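Local structure of exosome complex component Rrp42 (Pyrococcus abyssi, 2PO1) at residues 41-46 with 51-56; 62-67 with 161-166; 143-148 with 154-159. The protein probably serves as a non-catalytic subunit of the archaeal RNA-degrading exosome, where it helps to shape the active site of its partner Rrp41. All coordinates share one frame; numbering follows the deposited sequence.

Interaction 1 (41-46 with 51-56)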
loop_
_atom_site.group_PDB
_atom_site.type_symbol
_atom_site.label_atom_id
_atom_site.label_comp_id
_atom_site.label_asym_id
_atom_site.label_seq_id
_atom_site.Cartn_x
_atom_site.Cartn_y
_atom_site.Cartn_z
ATOM N N ILE C 41 0.105 32.926 16.523
ATOM C CA ILE C 41 -1.059 32.242 15.952
ATOM C C ILE C 41 -1.602 33.193 14.905
ATOM O O ILE C 41 -1.792 34.392 15.168
ATOM C CB ILE C 41 -2.138 31.931 17.008
ATOM C CG1 ILE C 41 -1.544 31.055 18.108
ATOM C CG2 ILE C 41 -3.331 31.202 16.351
ATOM C CD1 ILE C 41 -2.413 30.955 19.293
ATOM N N GLU C 42 -1.739 32.701 13.692
ATOM C CA GLU C 42 -2.331 33.497 12.656
ATOM C C GLU C 42 -3.300 32.655 11.919
ATOM O O GLU C 42 -2.933 31.624 11.346
ATOM C CB GLU C 42 -1.303 34.037 11.683
ATOM C CG GLU C 42 -1.897 35.179 10.838
ATOM C CD GLU C 42 -0.968 35.684 9.769
ATOM O OE1 GLU C 42 -1.434 36.488 8.936
ATOM O OE2 GLU C 42 0.222 35.291 9.760
ATOM N N VAL C 43 -4.533 33.122 11.883
ATOM C CA VAL C 43 -5.675 32.316 11.473
ATOM C C VAL C 43 -6.167 32.773 10.101
ATOM O O VAL C 43 -5.966 33.913 9.719
ATOM C CB VAL C 43 -6.670 32.381 12.653
ATOM C CG1 VAL C 43 -7.979 32.950 12.309
ATOM C CG2 VAL C 43 -6.738 31.072 13.345
ATOM N N GLY C 44 -6.679 31.866 9.291
ATOM C CA GLY C 44 -7.249 32.268 8.008
ATOM C C GLY C 44 -6.234 32.539 6.929
ATOM O O GLY C 44 -6.510 33.241 5.967
ATOM N N VAL C 45 -5.065 31.932 7.079
ATOM C CA VAL C 45 -3.931 32.149 6.180
ATOM C C VAL C 45 -4.088 31.391 4.838
ATOM O O VAL C 45 -3.503 31.790 3.845
ATOM C CB VAL C 45 -2.586 31.743 6.872
ATOM C CG1 VAL C 45 -2.347 32.567 8.088
ATOM C CG2 VAL C 45 -2.597 30.285 7.268
ATOM N N ILE C 46 -4.830 30.278 4.829
ATOM C CA ILE C 46 -5.106 29.550 3.581
ATOM C C ILE C 46 -6.559 29.883 3.190
ATOM O O ILE C 46 -7.521 29.249 3.662
ATOM C CB ILE C 46 -4.926 28.004 3.682
ATOM C CG1 ILE C 46 -3.525 27.624 4.203
ATOM C CG2 ILE C 46 -5.187 27.379 2.344
ATOM C CD1 ILE C 46 -2.361 28.232 3.384
ATOM N N GLY C 51 -11.228 27.004 6.993
ATOM C CA GLY C 51 -10.534 27.601 8.122
ATOM C C GLY C 51 -9.091 27.208 8.061
ATOM O O GLY C 51 -8.733 26.215 7.429
ATOM N N SER C 52 -8.263 27.958 8.750
ATOM C CA SER C 52 -6.841 27.638 8.794
ATOM C C SER C 52 -6.149 28.343 9.930
ATOM O O SER C 52 -6.666 29.309 10.469
ATOM C CB SER C 52 -6.175 27.934 7.453
ATOM O OG SER C 52 -6.325 29.268 7.085
ATOM N N ALA C 53 -4.993 27.845 10.354
ATOM C CA ALA C 53 -4.275 28.543 11.405
ATOM C C ALA C 53 -2.840 28.138 11.156
ATOM O O ALA C 53 -2.521 26.942 10.874
ATOM C CB ALA C 53 -4.736 28.072 12.838
ATOM N N LEU C 54 -1.989 29.141 11.148
ATOM C CA LEU C 54 -0.544 28.915 11.193
ATOM C C LEU C 54 -0.164 29.169 12.659
ATOM O O LEU C 54 -0.437 30.273 13.171
ATOM C CB LEU C 54 0.172 29.913 10.277
ATOM C CG LEU C 54 1.688 29.738 10.274
ATOM C CD1 LEU C 54 2.126 28.403 9.685
ATOM C CD2 LEU C 54 2.260 30.778 9.470
ATOM N N VAL C 55 0.403 28.155 13.328
ATOM C CA VAL C 55 0.901 28.307 14.695
ATOM C C VAL C 55 2.402 28.115 14.756
ATOM O O VAL C 55 2.915 27.223 14.141
ATOM C CB VAL C 55 0.177 27.381 15.677
ATOM C CG1 VAL C 55 0.790 27.443 17.055
ATOM C CG2 VAL C 55 -1.284 27.847 15.788
ATOM N N LYS C 56 3.098 29.022 15.452
ATOM C CA LYS C 56 4.530 28.901 15.706
ATOM C C LYS C 56 4.712 28.866 17.195
ATOM O O LYS C 56 4.239 29.787 17.872
ATOM C CB LYS C 56 5.278 30.102 15.109
ATOM C CG LYS C 56 4.998 30.272 13.618
ATOM C CD LYS C 56 5.911 31.323 12.980
ATOM C CE LYS C 56 5.294 31.826 11.684
ATOM N NZ LYS C 56 5.873 33.159 11.246
HETATM O O HOH W 1 -8.635 29.578 6.014
#
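Val43 and Ala53 sit directly opposite each other on adjacent antiparallel strands, and their side chains make the tightest apolar touch between them, Val43 CG2 lying 3.6 Å from Ala53 CB. Two residues along on the same face, Ile41 and Val55 run side by side and point the same way, with both CG1 and CG2 of Ile41 against CG2 of Val55. This face is roofed by helices: Ile41 and Val55 also rest on Ile158 of helix 152-166, and Ile41 meets Leu267 and Ile268 of helix 247-275. On the other face Val45 CG2 leans over the strand to reach Leu54 CB at 4.1 Å. The two strands form a beta hairpin at one edge of the mixed sheet of the RNase PH fold, with 39-43 outermost in this chain. Glu42 and Leu54 are its hydrogen-bonded pair: Glu42 N donates to Leu54 O (2.8 Å), and Leu54 N returns a bond to Glu42 O (2.7 Å). Beyond the last strand pair, Gly44, with its positive phi of 79°, turns the chain; Gly44 N still binds Ser52 O at 2.8 Å. Ser52 closes the polar edge. With chi1 at 58°, its OG stands between the backbone N and carbonyl carbon and projects at the turning segment, where Ile46 N donates to it in a nearly straight bond of 2.9 Å. A water bound to the same hydroxyl, 2.6 Å from Ser52 OG, donates in turn to Ile46 O.

Interaction 2 (62-67 with 161-166)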
loop_
_atom_site.group_PDB
_atom_site.type_symbol
_atom_site.label_atom_id
_atom_site.label_comp_id
_atom_site.label_asym_id
_atom_site.label_seq_id
_atom_site.Cartn_x
_atom_site.Cartn_y
_atom_site.Cartn_z
ATOM N N VAL C 62 3.295 24.929 12.547
ATOM C CA VAL C 62 2.405 23.979 11.962
ATOM C C VAL C 62 1.226 24.713 11.337
ATOM O O VAL C 62 0.782 25.729 11.854
ATOM C CB VAL C 62 1.946 22.925 12.974
ATOM C CG1 VAL C 62 2.921 22.739 14.113
ATOM C CG2 VAL C 62 0.619 23.183 13.404
ATOM N N LEU C 63 0.796 24.260 10.169
ATOM C CA LEU C 63 -0.351 24.846 9.507
ATOM C C LEU C 63 -1.439 23.867 9.603
ATOM O O LEU C 63 -1.247 22.661 9.237
ATOM C CB LEU C 63 -0.085 24.876 8.010
ATOM C CG LEU C 63 -0.436 26.072 7.161
ATOM C CD1 LEU C 63 -0.342 25.747 5.617
ATOM C CD2 LEU C 63 -1.707 26.908 7.618
ATOM N N VAL C 64 -2.626 24.344 9.937
ATOM C CA VAL C 64 -3.782 23.468 9.872
ATOM C C VAL C 64 -4.784 24.087 8.974
ATOM O O VAL C 64 -5.026 25.325 9.007
ATOM C CB VAL C 64 -4.434 23.258 11.295
ATOM C CG1 VAL C 64 -5.800 22.515 11.200
ATOM C CG2 VAL C 64 -3.502 22.516 12.094
ATOM N N GLY C 65 -5.337 23.252 8.113
ATOM C CA GLY C 65 -6.399 23.710 7.208
ATOM C C GLY C 65 -7.648 22.937 7.569
ATOM O O GLY C 65 -7.558 21.762 7.946
ATOM N N ILE C 66 -8.807 23.609 7.516
ATOM C CA ILE C 66 -10.093 22.956 7.725
ATOM C C ILE C 66 -10.784 22.967 6.420
ATOM O O ILE C 66 -10.879 24.001 5.785
ATOM C CB ILE C 66 -10.985 23.716 8.755
ATOM C CG1 ILE C 66 -10.252 23.887 10.097
ATOM C CG2 ILE C 66 -12.328 23.037 8.889
ATOM C CD1 ILE C 66 -9.929 22.624 10.881
ATOM N N LYS C 67 -11.166 21.794 5.942
ATOM C CA LYS C 67 -12.000 21.745 4.756
ATOM C C LYS C 67 -13.186 20.941 5.121
ATOM O O LYS C 67 -13.033 19.899 5.744
ATOM C CB LYS C 67 -11.325 20.959 3.633
ATOM C CG LYS C 67 -9.991 21.426 3.238
ATOM C CD LYS C 67 -10.158 22.633 2.411
ATOM C CE LYS C 67 -10.448 22.156 0.999
ATOM N NZ LYS C 67 -10.684 23.360 0.236
ATOM N N ILE C 161 -7.568 23.911 16.887
ATOM C CA ILE C 161 -8.721 24.568 17.418
ATOM C C ILE C 161 -8.807 26.001 16.882
ATOM O O ILE C 161 -9.915 26.545 16.695
ATOM C CB ILE C 161 -8.799 24.510 18.980
ATOM C CG1 ILE C 161 -10.202 24.941 19.446
ATOM C CG2 ILE C 161 -7.718 25.309 19.599
ATOM C CD1 ILE C 161 -11.256 23.816 19.080
ATOM N N ALA C 162 -7.664 26.619 16.639
ATOM C CA ALA C 162 -7.721 27.982 16.105
ATOM C C ALA C 162 -8.271 27.928 14.686
ATOM O O ALA C 162 -8.999 28.816 14.262
ATOM C CB ALA C 162 -6.329 28.670 16.159
ATOM N N ALA C 163 -7.945 26.881 13.929
ATOM C CA ALA C 163 -8.407 26.807 12.542
ATOM C C ALA C 163 -9.937 26.558 12.560
ATOM O O ALA C 163 -10.703 27.173 11.814
ATOM C CB ALA C 163 -7.666 25.708 11.805
ATOM N N LEU C 164 -10.400 25.711 13.483
ATOM C CA LEU C 164 -11.851 25.411 13.617
ATOM C C LEU C 164 -12.641 26.658 14.016
ATOM O O LEU C 164 -13.759 26.929 13.512
ATOM C CB LEU C 164 -12.002 24.299 14.656
ATOM C CG LEU C 164 -11.644 22.929 14.133
ATOM C CD1 LEU C 164 -11.611 22.039 15.323
ATOM C CD2 LEU C 164 -12.770 22.469 13.206
ATOM N N LEU C 165 -12.058 27.441 14.914
ATOM C CA LEU C 165 -12.658 28.714 15.296
ATOM C C LEU C 165 -12.660 29.667 14.131
ATOM O O LEU C 165 -13.549 30.442 14.005
ATOM C CB LEU C 165 -11.923 29.366 16.453
ATOM C CG LEU C 165 -12.137 28.622 17.776
ATOM C CD1 LEU C 165 -11.016 29.017 18.728
ATOM C CD2 LEU C 165 -13.546 28.890 18.333
ATOM N N ASN C 166 -11.649 29.579 13.276
ATOM C CA ASN C 166 -11.558 30.425 12.081
ATOM C C ASN C 166 -12.475 30.010 10.935
ATOM O O ASN C 166 -12.677 30.771 9.966
ATOM C CB ASN C 166 -10.121 30.350 11.550
ATOM C CG ASN C 166 -9.921 31.148 10.306
ATOM O OD1 ASN C 166 -9.539 30.618 9.316
ATOM N ND2 ASN C 166 -10.170 32.454 10.370
#
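Val64 reaches Ala163 with one branch: its CG1 methyl stands 3.7 Å from Ala163 CB, while CG2 turns aside to Ala159 one helical turn earlier. A chi1 of 171° places CG1 opposite the backbone nitrogen and on the side of the following residues, where the helix presents Ala163. Alternate residues of strand 62-67 face the helix, so the chain passes through Gly65 before the next contact is made. Ile66 then engages two helix residues. Its CG1 lies 3.6 Å from Ala163 CB, and CD1, turned aside from the strand direction by a chi2 of -65°, ends 3.7 Å from both CG and CD2 of Leu164, the two side chains crossing at about a right angle. Ala163 thus serves both strand residues with a single methyl; consistent with its small size, the segment axes come within 7.8 Å at an angle of 37°. Cutting Ile66 back to an alanine removes CG1 and CD1, which would probably open a gap beside Ala163 and leave Leu164 CD2 without its partner on this strand. The helix lies across one face of the mixed sheet in the RNase PH fold; Val64 and Ile66 also pack on Ile141 of the adjacent strand 135-147, whereas Lys67, on the other face, bonds to the backbone of another protein chain. No hydrogen bond joins the two segments, and all four touching residues are buried. Attachment of helix to strand here therefore rests on the fit of methyl and methylene groups and on the exclusion of water from this side of the sheet.

Interaction 3 (143-148 with 154-159)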
loop_
_atom_site.group_PDB
_atom_site.type_symbol
_atom_site.label_atom_id
_atom_site.label_comp_id
_atom_site.label_asym_id
_atom_site.label_seq_id
_atom_site.Cartn_x
_atom_site.Cartn_y
_atom_site.Cartn_z
ATOM N N VAL C 143 -3.517 18.656 9.171
ATOM C CA VAL C 143 -2.437 19.295 9.930
ATOM C C VAL C 143 -1.212 19.027 9.104
ATOM O O VAL C 143 -0.873 17.840 8.850
ATOM C CB VAL C 143 -2.154 18.662 11.277
ATOM C CG1 VAL C 143 -0.924 19.382 11.915
ATOM C CG2 VAL C 143 -3.420 18.666 12.202
ATOM N N HIS C 144 -0.606 20.122 8.642
ATOM C CA HIS C 144 0.598 20.102 7.898
ATOM C C HIS C 144 1.716 20.664 8.782
ATOM O O HIS C 144 1.830 21.913 8.985
ATOM C CB HIS C 144 0.417 20.985 6.661
ATOM C CG HIS C 144 0.869 20.342 5.402
ATOM N ND1 HIS C 144 0.335 19.160 4.952
ATOM C CD2 HIS C 144 1.735 20.755 4.443
ATOM C CE1 HIS C 144 0.916 18.825 3.815
ATOM N NE2 HIS C 144 1.727 19.804 3.462
ATOM N N VAL C 145 2.544 19.776 9.331
ATOM C CA VAL C 145 3.620 20.271 10.241
ATOM C C VAL C 145 4.690 20.808 9.280
ATOM O O VAL C 145 5.089 20.076 8.387
ATOM C CB VAL C 145 4.134 19.182 11.191
ATOM C CG1 VAL C 145 5.470 19.608 11.850
ATOM C CG2 VAL C 145 3.079 18.888 12.241
ATOM N N LEU C 146 5.053 22.095 9.402
ATOM C CA LEU C 146 5.990 22.734 8.469
ATOM C C LEU C 146 7.419 22.838 9.007
ATOM O O LEU C 146 8.324 22.958 8.227
ATOM C CB LEU C 146 5.551 24.141 8.084
ATOM C CG LEU C 146 4.170 24.298 7.478
ATOM C CD1 LEU C 146 3.914 25.760 7.323
ATOM C CD2 LEU C 146 4.076 23.511 6.132
ATOM N N ASP C 147 7.623 22.774 10.325
ATOM C CA ASP C 147 8.984 22.895 10.873
ATOM C C ASP C 147 8.869 22.325 12.246
ATOM O O ASP C 147 8.095 22.816 13.021
ATOM C CB ASP C 147 9.379 24.367 11.005
ATOM C CG ASP C 147 10.839 24.627 10.690
ATOM O OD1 ASP C 147 11.191 25.823 10.654
ATOM O OD2 ASP C 147 11.640 23.689 10.455
ATOM N N HIS C 148 9.625 21.280 12.525
ATOM C CA HIS C 148 9.534 20.569 13.778
ATOM C C HIS C 148 10.694 21.044 14.638
ATOM O O HIS C 148 11.877 20.716 14.394
ATOM C CB HIS C 148 9.617 19.070 13.490
ATOM C CG HIS C 148 9.765 18.241 14.720
ATOM N ND1 HIS C 148 9.490 18.727 15.979
ATOM C CD2 HIS C 148 10.156 16.953 14.882
ATOM C CE1 HIS C 148 9.708 17.771 16.860
ATOM N NE2 HIS C 148 10.109 16.686 16.220
ATOM N N ASP C 154 1.329 20.366 21.053
ATOM C CA ASP C 154 0.615 21.578 21.440
ATOM C C ASP C 154 0.447 22.475 20.252
ATOM O O ASP C 154 -0.581 23.087 20.058
ATOM C CB ASP C 154 1.339 22.339 22.527
ATOM C CG ASP C 154 1.465 21.556 23.806
ATOM O OD1 ASP C 154 1.095 20.392 23.789
ATOM O OD2 ASP C 154 1.933 22.106 24.855
ATOM N N ALA C 155 1.477 22.563 19.446
ATOM C CA ALA C 155 1.406 23.443 18.275
ATOM C C ALA C 155 0.268 22.958 17.385
ATOM O O ALA C 155 -0.487 23.769 16.893
ATOM C CB ALA C 155 2.718 23.424 17.539
ATOM N N ILE C 156 0.129 21.622 17.209
ATOM C CA ILE C 156 -0.905 21.082 16.352
ATOM C C ILE C 156 -2.274 21.282 16.990
ATOM O O ILE C 156 -3.214 21.650 16.315
ATOM C CB ILE C 156 -0.699 19.563 16.014
ATOM C CG1 ILE C 156 0.525 19.348 15.120
ATOM C CG2 ILE C 156 -1.965 19.039 15.360
ATOM C CD1 ILE C 156 1.036 17.994 15.194
ATOM N N GLY C 157 -2.422 21.113 18.312
ATOM C CA GLY C 157 -3.738 21.309 18.898
ATOM C C GLY C 157 -4.177 22.773 18.889
ATOM O O GLY C 157 -5.356 23.083 18.721
ATOM N N ILE C 158 -3.232 23.664 19.122
ATOM C CA ILE C 158 -3.507 25.118 19.115
ATOM C C ILE C 158 -3.945 25.477 17.721
ATOM O O ILE C 158 -5.015 26.036 17.522
ATOM C CB ILE C 158 -2.289 25.909 19.472
ATOM C CG1 ILE C 158 -2.027 25.774 20.963
ATOM C CG2 ILE C 158 -2.461 27.399 19.197
ATOM C CD1 ILE C 158 -0.599 26.153 21.314
ATOM N N ALA C 159 -3.149 25.091 16.738
ATOM C CA ALA C 159 -3.519 25.342 15.333
ATOM C C ALA C 159 -4.870 24.743 14.982
ATOM O O ALA C 159 -5.609 25.348 14.233
ATOM C CB ALA C 159 -2.466 24.814 14.405
#
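Ile156, the residue most deeply engaged, drives its side chain from helix 154-159 against Val143 and Val145 of the neighbouring strand. It crosses each valine at about a right angle. Against Val143 the branch at CB does much of the work: Ile156 CG2 sits 3.5 Å from Val143 CG2, closer than ordinary van der Waals contact, and is also near CG1. That other methyl, Val143 CG1, presses on Ile156 CG1 at 3.5 Å, so both branches of the valine are occupied by one isoleucine. The opposite end of the side chain goes to Val145. An extended chi2 of 158° carries CD1 of Ile156 away from the helix, to within 3.7 Å of Val145 CG2. Val143 points toward the helix, and Val145 reaches it with its CG2 methyl; His144 between them is turned away, and its NE2 bonds to an acidic side chain of another protein chain. Strand 135-147 leads through a short loop directly into helix 152-166, which folds back over the central sheet of this RNase PH domain. Val87 of strand 82-89 touches both Val143 and Ile156. Only aliphatic groups meet between the segments, and all three participants are buried; the contact is consequently held by shape and by exclusion of water, and the close methyl approach at Val143 probably limits how much nearer the helix could settle.

Overall arrangement
All three contacts reach one mixed sheet of the RNase PH fold; interactions 2 and 3 also share helix 152-166. Interaction 1 closes first along the chain, pairing strands 39-43 and 51-57 at the sheet edge. Strand 60-71 comes next, and interaction 2 joins it to the later part of helix 152-166; interaction 3, formed between those two segments in sequence, fixes the earlier part of that helix to strand 135-147. Centres of interactions 1 and 2 are about 6 Å apart, and each lies about 10 Å from that of interaction 3. Backbone bonding links the strands, as between Leu63 and His144, while Ala159 packs on both Val55 and Val64, so hairpin, central strands and helix form one continuous core.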